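PDB 4YBN: flavin-nucleotide-binding protein from Mycobacterium smegmatis, which binds FAD and heme together in a split beta-barrel fold and is probably an oxidoreductase related to pyridoxamine 5'-phosphate oxidase. Local coordinates for residues I50-G53 / E58-I61; A85-V90 / L165-P170; L126-R129 / R134-E137; E137-A140 / K144-A147. All coordinates share one frame; numbering follows the deposited sequence. Where two conformers were deposited one is given.

Interaction 1: I50-G53 / E58-I61. With FAD (flavin-adenine dinucleotide), chain H.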
loop_
_atom_site.group_PDB
_atom_site.type_symbol
_atom_site.label_atom_id
_atom_site.label_comp_id
_atom_site.label_asym_id
_atom_site.label_seq_id
_atom_site.Cartn_x
_atom_site.Cartn_y
_atom_site.Cartn_z
ATOM N N ILE A 50 -7.831 3.029 3.231
ATOM C CA ILE A 50 -9.199 3.270 2.756
ATOM C C ILE A 50 -9.234 3.316 1.254
ATOM O O ILE A 50 -8.281 3.757 0.606
ATOM C CB ILE A 50 -9.734 4.607 3.367
ATOM C CG1 ILE A 50 -11.231 4.732 3.115
ATOM C CG2 ILE A 50 -9.002 5.755 2.739
ATOM C CD1 ILE A 50 -12.100 5.532 4.062
ATOM N N GLY A 51 -10.308 2.843 0.623
ATOM C CA GLY A 51 -10.407 3.070 -0.846
ATOM C C GLY A 51 -10.612 4.519 -1.264
ATOM O O GLY A 51 -11.259 5.293 -0.581
ATOM N N PHE A 52 -10.031 4.939 -2.369
ATOM C CA PHE A 52 -10.272 6.303 -2.798
ATOM C C PHE A 52 -10.471 6.265 -4.325
ATOM O O PHE A 52 -10.023 5.315 -5.020
ATOM C CB PHE A 52 -9.114 7.200 -2.445
ATOM C CG PHE A 52 -7.975 7.051 -3.372
ATOM C CD1 PHE A 52 -7.028 6.002 -3.194
ATOM C CD2 PHE A 52 -7.845 7.868 -4.498
ATOM C CE1 PHE A 52 -6.021 5.758 -4.112
ATOM C CE2 PHE A 52 -6.841 7.637 -5.405
ATOM C CZ PHE A 52 -5.934 6.564 -5.252
ATOM N N GLY A 53 -11.085 7.295 -4.870
ATOM C CA GLY A 53 -11.075 7.510 -6.314
ATOM C C GLY A 53 -10.746 8.965 -6.619
ATOM O O GLY A 53 -11.090 9.855 -5.831
ATOM N N GLU A 58 -10.180 16.150 -7.332
ATOM C CA GLU A 58 -10.393 15.794 -5.946
ATOM C C GLU A 58 -10.098 14.294 -5.718
ATOM O O GLU A 58 -10.460 13.462 -6.551
ATOM C CB GLU A 58 -11.793 16.123 -5.551
ATOM C CG GLU A 58 -11.922 17.571 -5.108
ATOM C CD GLU A 58 -13.340 17.982 -4.961
ATOM O OE1 GLU A 58 -14.134 17.606 -5.878
ATOM O OE2 GLU A 58 -13.671 18.619 -3.924
ATOM N N LEU A 59 -9.484 13.981 -4.576
ATOM C CA LEU A 59 -9.416 12.600 -4.041
ATOM C C LEU A 59 -10.527 12.344 -3.075
ATOM O O LEU A 59 -10.708 13.024 -2.045
ATOM C CB LEU A 59 -8.060 12.464 -3.385
ATOM C CG LEU A 59 -7.488 11.137 -2.957
ATOM C CD1 LEU A 59 -5.963 11.237 -2.901
ATOM C CD2 LEU A 59 -8.077 10.714 -1.640
ATOM N N VAL A 60 -11.347 11.379 -3.402
ATOM C CA VAL A 60 -12.586 11.163 -2.697
ATOM C C VAL A 60 -12.622 9.840 -1.961
ATOM O O VAL A 60 -12.268 8.824 -2.546
ATOM C CB VAL A 60 -13.757 11.203 -3.711
ATOM C CG1 VAL A 60 -15.082 11.051 -3.008
ATOM C CG2 VAL A 60 -13.685 12.506 -4.514
ATOM N N ILE A 61 -13.092 9.844 -0.715
ATOM C CA ILE A 61 -13.279 8.634 0.057
ATOM C C ILE A 61 -14.659 8.612 0.612
ATOM O O ILE A 61 -15.380 9.633 0.659
ATOM C CB ILE A 61 -12.224 8.536 1.206
ATOM C CG1 ILE A 61 -12.336 9.714 2.210
ATOM C CG2 ILE A 61 -10.818 8.516 0.582
ATOM C CD1 ILE A 61 -11.329 9.754 3.319
HETATM P PA FAD H . -11.457 3.481 14.752
HETATM O O1A FAD H . -12.498 3.173 15.802
HETATM O O2A FAD H . -11.297 4.909 14.285
HETATM O O5B FAD H . -9.992 3.006 15.277
HETATM C C5B FAD H . -9.755 2.285 16.485
HETATM C C4B FAD H . -8.555 1.349 16.318
HETATM O O4B FAD H . -8.943 0.115 15.674
HETATM C C3B FAD H . -7.432 1.883 15.421
HETATM O O3B FAD H . -6.519 2.841 15.980
HETATM C C2B FAD H . -6.706 0.631 15.028
HETATM O O2B FAD H . -5.763 0.383 16.056
HETATM C C1B FAD H . -7.845 -0.406 14.916
HETATM N N9A FAD H . -8.159 -0.523 13.456
HETATM C C8A FAD H . -9.230 0.030 12.845
HETATM N N7A FAD H . -9.214 -0.223 11.503
HETATM C C5A FAD H . -8.107 -0.945 11.240
HETATM C C6A FAD H . -7.507 -1.533 10.026
HETATM N N6A FAD H . -8.148 -1.367 8.839
HETATM N N1A FAD H . -6.339 -2.235 10.208
HETATM C C2A FAD H . -5.736 -2.427 11.411
HETATM N N3A FAD H . -6.239 -1.901 12.523
HETATM C C4A FAD H . -7.403 -1.156 12.526
HETATM N N1 FAD H . -13.486 1.965 5.280
HETATM C C2 FAD H . -14.470 2.760 4.770
HETATM O O2 FAD H . -15.213 3.288 5.634
HETATM N N3 FAD H . -14.663 2.952 3.424
HETATM C C4 FAD H . -13.827 2.398 2.507
HETATM O O4 FAD H . -13.906 2.540 1.269
HETATM C C4X FAD H . -12.725 1.526 2.995
HETATM N N5 FAD H . -11.884 0.923 2.126
HETATM C C5X FAD H . -10.880 0.120 2.582
HETATM C C6 FAD H . -10.001 -0.475 1.680
HETATM C C7 FAD H . -8.962 -1.281 2.117
HETATM C C7M FAD H . -8.042 -1.922 1.108
HETATM C C8 FAD H . -8.794 -1.512 3.568
HETATM C C8M FAD H . -7.673 -2.344 4.120
HETATM C C9 FAD H . -9.643 -0.917 4.464
HETATM C C9A FAD H . -10.686 -0.103 4.037
HETATM N N10 FAD H . -11.549 0.530 4.967
HETATM C C10 FAD H . -12.601 1.333 4.468
HETATM C "C1'" FAD H . -11.414 0.271 6.414
HETATM C "C2'" FAD H . -10.783 1.321 7.293
HETATM O "O2'" FAD H . -9.430 0.937 7.563
HETATM C "C3'" FAD H . -11.578 1.372 8.625
HETATM O "O3'" FAD H . -11.675 0.032 9.210
HETATM C "C4'" FAD H . -12.945 2.108 8.552
HETATM O "O4'" FAD H . -12.805 3.465 8.070
HETATM C "C5'" FAD H . -13.628 2.186 9.924
HETATM O "O5'" FAD H . -12.673 2.560 10.935
HETATM P P FAD H . -13.074 2.853 12.482
HETATM O O1P FAD H . -14.097 1.823 12.903
HETATM O O2P FAD H . -13.385 4.345 12.526
HETATM O O3P FAD H . -11.758 2.575 13.418
#
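The torsions of F52 and L59 turn the two side chains onto each other. F52 places CG between its backbone N and carbonyl carbon (chi1 78°), while L59 holds CG anti to the backbone N (chi1 -168°). The branch point of the leucine therefore meets the phenyl ring at a slant, with L59 CG 3.6 Å from F52 CD2, and the ring packs onward against V83 and A35. The base of F52 is occupied too, its CB lying 3.7 Å from I61 CG2. I61 CG2 also touches the methyl branch of I50, the two isoleucines crossing nearly at right angles; beta-branched residues suit such extended, buried backbone. Alongside, the strands are fastened by a reciprocal pair of bonds, G53 N to V60 O at 3.0 Å and V60 N to G53 O at 2.9 Å, the latter nearly straight (164°). V60 O also receives a CA-H contact from F52 CA. I50 turns its longer branch to the cofactor: CG1 stands over the pyrimidine end of the isoalloxazine, 3.5 Å from FAD C4X, and CD1 continues across the same ring. G51 N lies 2.9 Å from flavin N5, an approach made by the backbone that needs no side chain. The arrangement is an antiparallel beta hairpin with a hydrogen-bonded pair, formed by strands 44-55 and 58-64 of the split barrel, and its first strand forms one wall of the flavin site.

Interaction 2: A85-V90 / L165-P170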
loop_
_atom_site.group_PDB
_atom_site.type_symbol
_atom_site.label_atom_id
_atom_site.label_comp_id
_atom_site.label_asym_id
_atom_site.label_seq_id
_atom_site.Cartn_x
_atom_site.Cartn_y
_atom_site.Cartn_z
ATOM N N ALA A 85 2.320 2.269 -5.314
ATOM C CA ALA A 85 2.421 1.112 -6.185
ATOM C C ALA A 85 3.778 0.496 -6.084
ATOM O O ALA A 85 4.765 1.129 -6.363
ATOM C CB ALA A 85 2.184 1.550 -7.595
ATOM N N LEU A 86 3.824 -0.750 -5.664
ATOM C CA LEU A 86 5.074 -1.548 -5.603
ATOM C C LEU A 86 5.212 -2.314 -6.882
ATOM O O LEU A 86 4.381 -3.171 -7.143
ATOM C CB LEU A 86 4.952 -2.540 -4.464
ATOM C CG LEU A 86 6.111 -3.519 -4.151
ATOM C CD1 LEU A 86 7.385 -2.763 -3.993
ATOM C CD2 LEU A 86 5.814 -4.290 -2.885
ATOM N N ASP A 87 6.228 -1.976 -7.671
ATOM C CA ASP A 87 6.451 -2.442 -9.014
ATOM C C ASP A 87 7.514 -3.481 -9.186
ATOM O O ASP A 87 7.611 -4.056 -10.233
ATOM C CB ASP A 87 6.828 -1.260 -9.912
ATOM C CG ASP A 87 5.686 -0.276 -10.043
ATOM O OD1 ASP A 87 4.534 -0.727 -9.866
ATOM O OD2 ASP A 87 5.910 0.899 -10.319
ATOM N N GLY A 88 8.327 -3.723 -8.188
ATOM C CA GLY A 88 9.332 -4.771 -8.291
ATOM C C GLY A 88 10.441 -4.641 -7.302
ATOM O O GLY A 88 10.511 -3.677 -6.518
ATOM N N VAL A 89 11.293 -5.658 -7.311
ATOM C CA VAL A 89 12.419 -5.791 -6.426
ATOM C C VAL A 89 13.692 -5.645 -7.266
ATOM O O VAL A 89 13.895 -6.392 -8.267
ATOM C CB VAL A 89 12.451 -7.116 -5.702
ATOM C CG1 VAL A 89 13.562 -7.145 -4.642
ATOM C CG2 VAL A 89 11.113 -7.430 -5.043
ATOM N N VAL A 90 14.517 -4.737 -6.796
ATOM C CA VAL A 90 15.835 -4.397 -7.373
ATOM C C VAL A 90 16.863 -5.264 -6.675
ATOM O O VAL A 90 17.196 -5.040 -5.557
ATOM C CB VAL A 90 16.185 -2.942 -7.196
ATOM C CG1 VAL A 90 17.486 -2.552 -7.919
ATOM C CG2 VAL A 90 15.083 -2.032 -7.769
ATOM N N LEU A 165 9.262 8.462 -7.904
ATOM C CA LEU A 165 9.255 7.380 -8.889
ATOM C C LEU A 165 10.618 6.671 -8.880
ATOM O O LEU A 165 11.635 7.317 -9.113
ATOM C CB LEU A 165 8.995 7.918 -10.316
ATOM C CG LEU A 165 7.860 8.949 -10.536
ATOM C CD1 LEU A 165 7.854 9.509 -11.966
ATOM C CD2 LEU A 165 6.509 8.285 -10.256
ATOM N N SER A 166 10.633 5.357 -8.671
ATOM C CA SER A 166 11.843 4.531 -8.809
ATOM C C SER A 166 11.585 3.394 -9.749
ATOM O O SER A 166 10.860 2.487 -9.408
ATOM C CB SER A 166 12.244 3.959 -7.479
ATOM O OG SER A 166 13.615 3.609 -7.515
ATOM N N GLU A 167 12.091 3.467 -10.974
ATOM C CA GLU A 167 11.883 2.389 -11.929
ATOM C C GLU A 167 13.180 2.028 -12.625
ATOM O O GLU A 167 13.154 1.576 -13.778
ATOM C CB GLU A 167 10.828 2.776 -12.991
ATOM C CG GLU A 167 9.449 3.170 -12.446
ATOM C CD GLU A 167 8.715 2.029 -11.761
ATOM O OE1 GLU A 167 9.057 0.849 -11.981
ATOM O OE2 GLU A 167 7.794 2.301 -10.988
ATOM N N GLY A 168 14.296 2.181 -11.926
ATOM C CA GLY A 168 15.625 2.018 -12.529
ATOM C C GLY A 168 16.159 0.630 -12.358
ATOM O O GLY A 168 15.374 -0.333 -12.096
ATOM N N TRP A 169 17.483 0.520 -12.527
ATOM C CA TRP A 169 18.227 -0.739 -12.385
ATOM C C TRP A 169 19.185 -0.686 -11.196
ATOM O O TRP A 169 19.432 0.373 -10.689
ATOM C CB TRP A 169 19.060 -0.969 -13.642
ATOM C CG TRP A 169 18.256 -1.170 -14.790
ATOM C CD1 TRP A 169 17.959 -0.252 -15.748
ATOM C CD2 TRP A 169 17.559 -2.369 -15.131
ATOM N NE1 TRP A 169 17.126 -0.821 -16.681
ATOM C CE2 TRP A 169 16.871 -2.119 -16.326
ATOM C CE3 TRP A 169 17.477 -3.642 -14.553
ATOM C CZ2 TRP A 169 16.093 -3.086 -16.950
ATOM C CZ3 TRP A 169 16.710 -4.597 -15.175
ATOM C CH2 TRP A 169 16.046 -4.317 -16.366
ATOM N N PRO A 170 19.766 -1.840 -10.760
ATOM C CA PRO A 170 20.736 -1.769 -9.688
ATOM C C PRO A 170 21.930 -0.816 -10.045
ATOM O O PRO A 170 22.366 -0.755 -11.217
ATOM C CB PRO A 170 21.251 -3.202 -9.595
ATOM C CG PRO A 170 20.230 -4.050 -10.210
ATOM C CD PRO A 170 19.555 -3.216 -11.237
#
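The side chains of D87 and E167 cross almost at right angles, and the aspartate can be followed outward from its backbone. Its CB already touches the other acid, 3.7 Å from E167 OE1. The next atom, D87 CG, lies 3.5 Å from E167 OE2. At the tip the two oxygens part company: OD1 makes a salt bridge with R103, whereas D87 OD2 comes within 2.4 Å of E167 OE2. Oxygens of two acids this close suggest that one group holds a proton and shares it, although a separation so short is best read with caution. E167 gets there because its chain folds back at chi2 (-65°), returning the carboxylate toward strand 78-91, and the two acid planes are tilted 37° from each other. Farther along, contact becomes apolar. V90 CG1 rests 3.7 Å from P170 N and 3.9 Å from P170 CG, so one methyl of the branched valine sits against the proline ring. P170 CD in turn meets the indole edge of W169, and that indole makes a cation-pi contact with R101, whose NE is also bonded to G168 O. R101 and R103 belong to strand 99-108, which lies between strands 78-91 and 161-166 in the sheet, and P170 also packs on A198 of the second subunit. D87 and G88 both face R101, and the positive phi of G88 suits glycine: this is a classic beta bulge where strand 78-91 pairs with strand 99-108 in the antiparallel sheet of the split barrel.

Interaction 3: L126-R129 / R134-E137. With HEM (protoporphyrin IX containing Fe), chain F.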
loop_
_atom_site.group_PDB
_atom_site.type_symbol
_atom_site.label_atom_id
_atom_site.label_comp_id
_atom_site.label_asym_id
_atom_site.label_seq_id
_atom_site.Cartn_x
_atom_site.Cartn_y
_atom_site.Cartn_z
ATOM N N LEU A 126 -17.455 7.827 -7.617
ATOM C CA LEU A 126 -16.534 6.981 -6.836
ATOM C C LEU A 126 -16.723 5.534 -7.220
ATOM O O LEU A 126 -15.754 4.838 -7.565
ATOM C CB LEU A 126 -16.726 7.176 -5.308
ATOM C CG LEU A 126 -15.802 6.388 -4.352
ATOM C CD1 LEU A 126 -14.371 6.636 -4.743
ATOM C CD2 LEU A 126 -15.963 6.686 -2.832
ATOM N N THR A 127 -17.972 5.070 -7.228
ATOM C CA THR A 127 -18.239 3.681 -7.646
ATOM C C THR A 127 -17.670 3.306 -9.025
ATOM O O THR A 127 -17.066 2.251 -9.193
ATOM C CB THR A 127 -19.747 3.475 -7.681
ATOM O OG1 THR A 127 -20.204 3.547 -6.344
ATOM C CG2 THR A 127 -20.125 2.160 -8.307
ATOM N N ASP A 128 -17.813 4.199 -9.974
ATOM C CA ASP A 128 -17.282 4.032 -11.298
ATOM C C ASP A 128 -15.760 4.079 -11.384
ATOM O O ASP A 128 -15.243 3.774 -12.420
ATOM C CB ASP A 128 -17.836 5.084 -12.260
ATOM C CG ASP A 128 -19.303 4.786 -12.715
ATOM O OD1 ASP A 128 -19.884 3.719 -12.390
ATOM O OD2 ASP A 128 -19.888 5.662 -13.364
ATOM N N ARG A 129 -15.063 4.501 -10.322
ATOM C CA ARG A 129 -13.596 4.350 -10.237
ATOM C C ARG A 129 -13.242 2.920 -9.882
ATOM O O ARG A 129 -12.343 2.329 -10.484
ATOM C CB ARG A 129 -13.010 5.337 -9.152
ATOM C CG ARG A 129 -12.557 6.650 -9.713
ATOM C CD ARG A 129 -13.564 7.206 -10.595
ATOM N NE ARG A 129 -13.249 8.506 -11.144
ATOM C CZ ARG A 129 -14.167 9.228 -11.776
ATOM N NH1 ARG A 129 -15.444 8.749 -11.901
ATOM N NH2 ARG A 129 -13.813 10.397 -12.282
ATOM N N ARG A 134 -20.254 0.541 -13.496
ATOM C CA ARG A 134 -21.099 -0.201 -12.599
ATOM C C ARG A 134 -22.314 0.570 -12.227
ATOM O O ARG A 134 -23.355 -0.027 -12.002
ATOM C CB ARG A 134 -20.359 -0.589 -11.327
ATOM C CG ARG A 134 -21.098 -1.483 -10.361
ATOM C CD ARG A 134 -21.545 -2.812 -11.016
ATOM N NE ARG A 134 -22.106 -3.741 -10.037
ATOM C CZ ARG A 134 -22.878 -4.760 -10.329
ATOM N NH1 ARG A 134 -23.195 -5.021 -11.587
ATOM N NH2 ARG A 134 -23.353 -5.538 -9.399
ATOM N N THR A 135 -22.193 1.892 -12.121
ATOM C CA THR A 135 -23.309 2.692 -11.680
ATOM C C THR A 135 -24.474 2.520 -12.653
ATOM O O THR A 135 -25.611 2.487 -12.235
ATOM C CB THR A 135 -22.897 4.168 -11.546
ATOM O OG1 THR A 135 -22.098 4.319 -10.359
ATOM C CG2 THR A 135 -24.056 5.065 -11.415
ATOM N N ALA A 136 -24.190 2.424 -13.936
ATOM C CA ALA A 136 -25.270 2.368 -14.901
ATOM C C ALA A 136 -25.987 1.038 -14.754
ATOM O O ALA A 136 -27.113 0.926 -15.169
ATOM C CB ALA A 136 -24.712 2.524 -16.304
ATOM N N GLU A 137 -25.340 0.024 -14.179
ATOM C CA GLU A 137 -25.982 -1.303 -13.972
ATOM C C GLU A 137 -26.797 -1.466 -12.694
ATOM O O GLU A 137 -27.535 -2.408 -12.559
ATOM C CB GLU A 137 -24.950 -2.427 -14.036
ATOM C CG GLU A 137 -24.122 -2.474 -15.358
ATOM C CD GLU A 137 -22.815 -3.276 -15.261
ATOM O OE1 GLU A 137 -22.480 -3.746 -14.133
ATOM O OE2 GLU A 137 -22.117 -3.411 -16.313
HETATM C CHA HEM F . -17.828 0.817 3.922
HETATM C CHB HEM F . -16.058 -0.066 -0.451
HETATM C CHC HEM F . -19.903 2.054 -2.510
HETATM C CHD HEM F . -21.542 3.125 1.890
HETATM C C1A HEM F . -17.033 0.375 2.908
HETATM C C2A HEM F . -15.825 -0.341 3.106
HETATM C C3A HEM F . -15.315 -0.563 1.867
HETATM C C4A HEM F . -16.211 -0.005 0.917
HETATM C CMA HEM F . -14.034 -1.313 1.596
HETATM C CAA HEM F . -15.189 -0.754 4.426
HETATM C CBA HEM F . -15.896 -1.905 5.157
HETATM C CGA HEM F . -15.157 -2.185 6.448
HETATM O O1A HEM F . -14.501 -3.250 6.570
HETATM O O2A HEM F . -15.191 -1.366 7.405
HETATM C C1B HEM F . -16.974 0.410 -1.403
HETATM C C2B HEM F . -16.800 0.222 -2.810
HETATM C C3B HEM F . -17.857 0.826 -3.427
HETATM C C4B HEM F . -18.719 1.368 -2.330
HETATM C CMB HEM F . -15.651 -0.472 -3.509
HETATM C CAB HEM F . -18.042 0.785 -4.902
HETATM C CBB HEM F . -19.210 1.013 -5.478
HETATM C C1C HEM F . -20.714 2.589 -1.492
HETATM C C2C HEM F . -21.791 3.507 -1.684
HETATM C C3C HEM F . -22.278 3.822 -0.413
HETATM C C4C HEM F . -21.466 3.072 0.541
HETATM C CMC HEM F . -22.313 4.000 -3.005
HETATM C CAC HEM F . -23.460 4.649 -0.101
HETATM C CBC HEM F . -24.411 5.063 -0.967
HETATM C C1D HEM F . -20.647 2.557 2.776
HETATM C C2D HEM F . -20.850 2.637 4.240
HETATM C C3D HEM F . -19.822 1.982 4.776
HETATM C C4D HEM F . -18.987 1.530 3.665
HETATM C CMD HEM F . -21.971 3.288 5.009
HETATM C CAD HEM F . -19.527 1.722 6.219
HETATM C CBD HEM F . -19.945 0.280 6.570
HETATM C CGD HEM F . -20.047 0.056 8.068
HETATM O O1D HEM F . -21.157 -0.129 8.630
HETATM O O2D HEM F . -19.004 0.065 8.756
HETATM N NA HEM F . -17.253 0.570 1.569
HETATM N NB HEM F . -18.130 1.056 -1.164
HETATM N NC HEM F . -20.497 2.414 -0.137
HETATM N ND HEM F . -19.525 1.884 2.489
HETATM FE FE HEM F . -18.827 1.532 0.774
HETATM O O HOH W 1 -22.801 4.258 -7.656
HETATM O O HOH W 2 -21.756 3.984 -14.756
#
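D128 and T135 meet nearly at right angles, the aspartate presenting one oxygen to the start of the next helix. T135 N donates to D128 OD1 at 3.0 Å with an N-H...O angle of 159°, reaching the oxygen almost end-on to its C-O bond. T135 OG1 lies 3.1 Å from that oxygen, a weak and unsettled bond because D124 O is within reach of the same proton. The aspartate's other oxygen, OD2, accepts from a water that also takes a weak bond from A136 N. A short acidic side chain suits this place, since it can collect backbone and hydroxyl donors across the short connection between the two helices. These helices, 116-130 and 134-137, belong to the helical excursion between strands 110-113 and 149-155 of the split barrel, and T127 on the first of them lines the heme pocket. T127 and T135 are slanted against each other: T127 CG2 stands 3.6 Å from T135 OG1, and a water joins the two hydroxyls, 3.0 Å from T127 OG1 and 2.8 Å from T135 OG1. T127 OG1 is bonded to L123 O in its own helix. The end carbon of a heme vinyl, CBB, lies against this side chain, 2.9 Å from T127 OG1 and 3.2 Å from T127 CG2, a tight fit. R134, bent at chi2 (57°), sends its guanidinium away from D128; NH1 makes a salt bridge with E137 OE1 in the guanidinium plane, and NH2 bonds A92 O of the second subunit.

Interaction 4: E137-A140 / K144-A147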
loop_
_atom_site.group_PDB
_atom_site.type_symbol
_atom_site.label_atom_id
_atom_site.label_comp_id
_atom_site.label_asym_id
_atom_site.label_seq_id
_atom_site.Cartn_x
_atom_site.Cartn_y
_atom_site.Cartn_z
ATOM N N GLU A 137 -25.340 0.024 -14.179
ATOM C CA GLU A 137 -25.982 -1.303 -13.972
ATOM C C GLU A 137 -26.797 -1.466 -12.694
ATOM O O GLU A 137 -27.535 -2.408 -12.559
ATOM C CB GLU A 137 -24.950 -2.427 -14.036
ATOM C CG GLU A 137 -24.122 -2.474 -15.358
ATOM C CD GLU A 137 -22.815 -3.276 -15.261
ATOM O OE1 GLU A 137 -22.480 -3.746 -14.133
ATOM O OE2 GLU A 137 -22.117 -3.411 -16.313
ATOM N N LEU A 138 -26.627 -0.585 -11.725
ATOM C CA LEU A 138 -27.254 -0.750 -10.448
ATOM C C LEU A 138 -28.444 0.221 -10.291
ATOM O O LEU A 138 -28.473 1.295 -10.864
ATOM C CB LEU A 138 -26.245 -0.403 -9.344
ATOM C CG LEU A 138 -24.908 -1.097 -9.274
ATOM C CD1 LEU A 138 -23.908 -0.289 -8.491
ATOM C CD2 LEU A 138 -25.080 -2.412 -8.576
ATOM N N ARG A 139 -29.372 -0.148 -9.448
ATOM C CA ARG A 139 -30.312 0.812 -8.859
ATOM C C ARG A 139 -29.619 2.008 -8.177
ATOM O O ARG A 139 -28.466 1.919 -7.720
ATOM C CB ARG A 139 -31.212 0.156 -7.820
ATOM C CG ARG A 139 -30.601 -0.230 -6.495
ATOM C CD ARG A 139 -31.664 -0.606 -5.483
ATOM N NE ARG A 139 -31.120 -1.164 -4.228
ATOM C CZ ARG A 139 -30.461 -0.468 -3.289
ATOM N NH1 ARG A 139 -30.186 0.813 -3.424
ATOM N NH2 ARG A 139 -29.977 -1.084 -2.239
ATOM N N ALA A 140 -30.340 3.125 -8.162
ATOM C CA ALA A 140 -29.970 4.323 -7.411
ATOM C C ALA A 140 -29.871 3.948 -5.948
ATOM O O ALA A 140 -30.654 3.159 -5.437
ATOM C CB ALA A 140 -31.037 5.401 -7.568
ATOM N N LYS A 144 -31.856 6.425 2.661
ATOM C CA LYS A 144 -31.230 5.883 3.891
ATOM C C LYS A 144 -29.787 5.434 3.710
ATOM O O LYS A 144 -28.951 5.592 4.583
ATOM C CB LYS A 144 -32.046 4.717 4.413
ATOM C CG LYS A 144 -33.399 5.265 4.882
ATOM C CD LYS A 144 -34.502 4.216 5.043
ATOM C CE LYS A 144 -35.823 4.921 5.317
ATOM N NZ LYS A 144 -36.756 4.025 6.048
ATOM N N GLU A 145 -29.493 4.838 2.559
ATOM C CA GLU A 145 -28.109 4.510 2.243
ATOM C C GLU A 145 -27.243 5.777 2.219
ATOM O O GLU A 145 -26.134 5.798 2.777
ATOM C CB GLU A 145 -27.980 3.747 0.910
ATOM C CG GLU A 145 -28.494 2.306 1.008
ATOM C CD GLU A 145 -28.728 1.636 -0.339
ATOM O OE1 GLU A 145 -28.800 2.323 -1.377
ATOM O OE2 GLU A 145 -28.783 0.378 -0.350
ATOM N N LEU A 146 -27.731 6.830 1.570
ATOM C CA LEU A 146 -26.941 8.047 1.519
ATOM C C LEU A 146 -26.774 8.656 2.894
ATOM O O LEU A 146 -25.692 9.104 3.233
ATOM C CB LEU A 146 -27.549 9.028 0.534
ATOM C CG LEU A 146 -27.579 8.533 -0.897
ATOM C CD1 LEU A 146 -28.540 9.345 -1.757
ATOM C CD2 LEU A 146 -26.182 8.614 -1.478
ATOM N N ALA A 147 -27.802 8.582 3.741
ATOM C CA ALA A 147 -27.722 9.182 5.089
ATOM C C ALA A 147 -26.790 8.428 5.981
ATOM O O ALA A 147 -26.212 9.001 6.893
ATOM C CB ALA A 147 -29.087 9.296 5.749
#
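R139 and E145 form a bidentate, end-on salt bridge that ties the loop after helix 134-137 to the short helix 143-147. Loop and helix both belong to the helical insertion between strands 110-113 and 149-155 of the split barrel. The two side chains come from opposite directions, and each terminal nitrogen takes its own oxygen. NH1 of R139 donates to E145 OE1 at 2.9 Å, and NH2 of R139 to E145 OE2 at 2.7 Å, both along nearly straight lines (175° for the second). Both oxygens lie close to the guanidinium plane and accept on their syn sides, but the carboxylate is turned 23° from that plane, so the paired groups are somewhat twisted and not flush. Arginine suits the place because its planar end offers parallel N-H donors to match a carboxylate's two oxygens. R139 sets out with CG between its backbone N and carbonyl carbon (chi1 72°), then runs extended to NE; the glutamate chain is extended beyond CG, and together they span the gap between loop and helix. A second layer steadies both partners. E145 OE1 also accepts from T142 N close to the start of the helix, so that oxygen takes two donors, while NE of R139 makes a salt bridge with D176 of the second subunit. With NE, NH1 and NH2 all engaged, rotation of the guanidinium is probably well restrained. The second subunit adds F96 against E145, and the side chain of E145 comes within about 4 Å of the heme, nearest atoms. Finally, R139 NH1 bonds back to its own loop, 3.1 Å from A140 O, the donor tilted out of that carbonyl's plane.

Interactions 1, 3 and 4 gather round one pair of cofactors. Interaction 1 touches the flavin through I50 and G51, and G51 lies about 6 Å from the heme that T127 of interaction 3 touches. The two contacts meet directly, with L126 CD1 3.4 Å from G53 N, and their centres are 14 Å apart. Interactions 3 and 4 share E137, with centres 11 Å apart, so helix 134-137 leads from one into the other. Interaction 2 lies across the chain, 32 Å from interaction 3 and 41 Å from interaction 4 between centres. There V90 is about 7 Å from the other heme, consistent with two sites built between the two subunits.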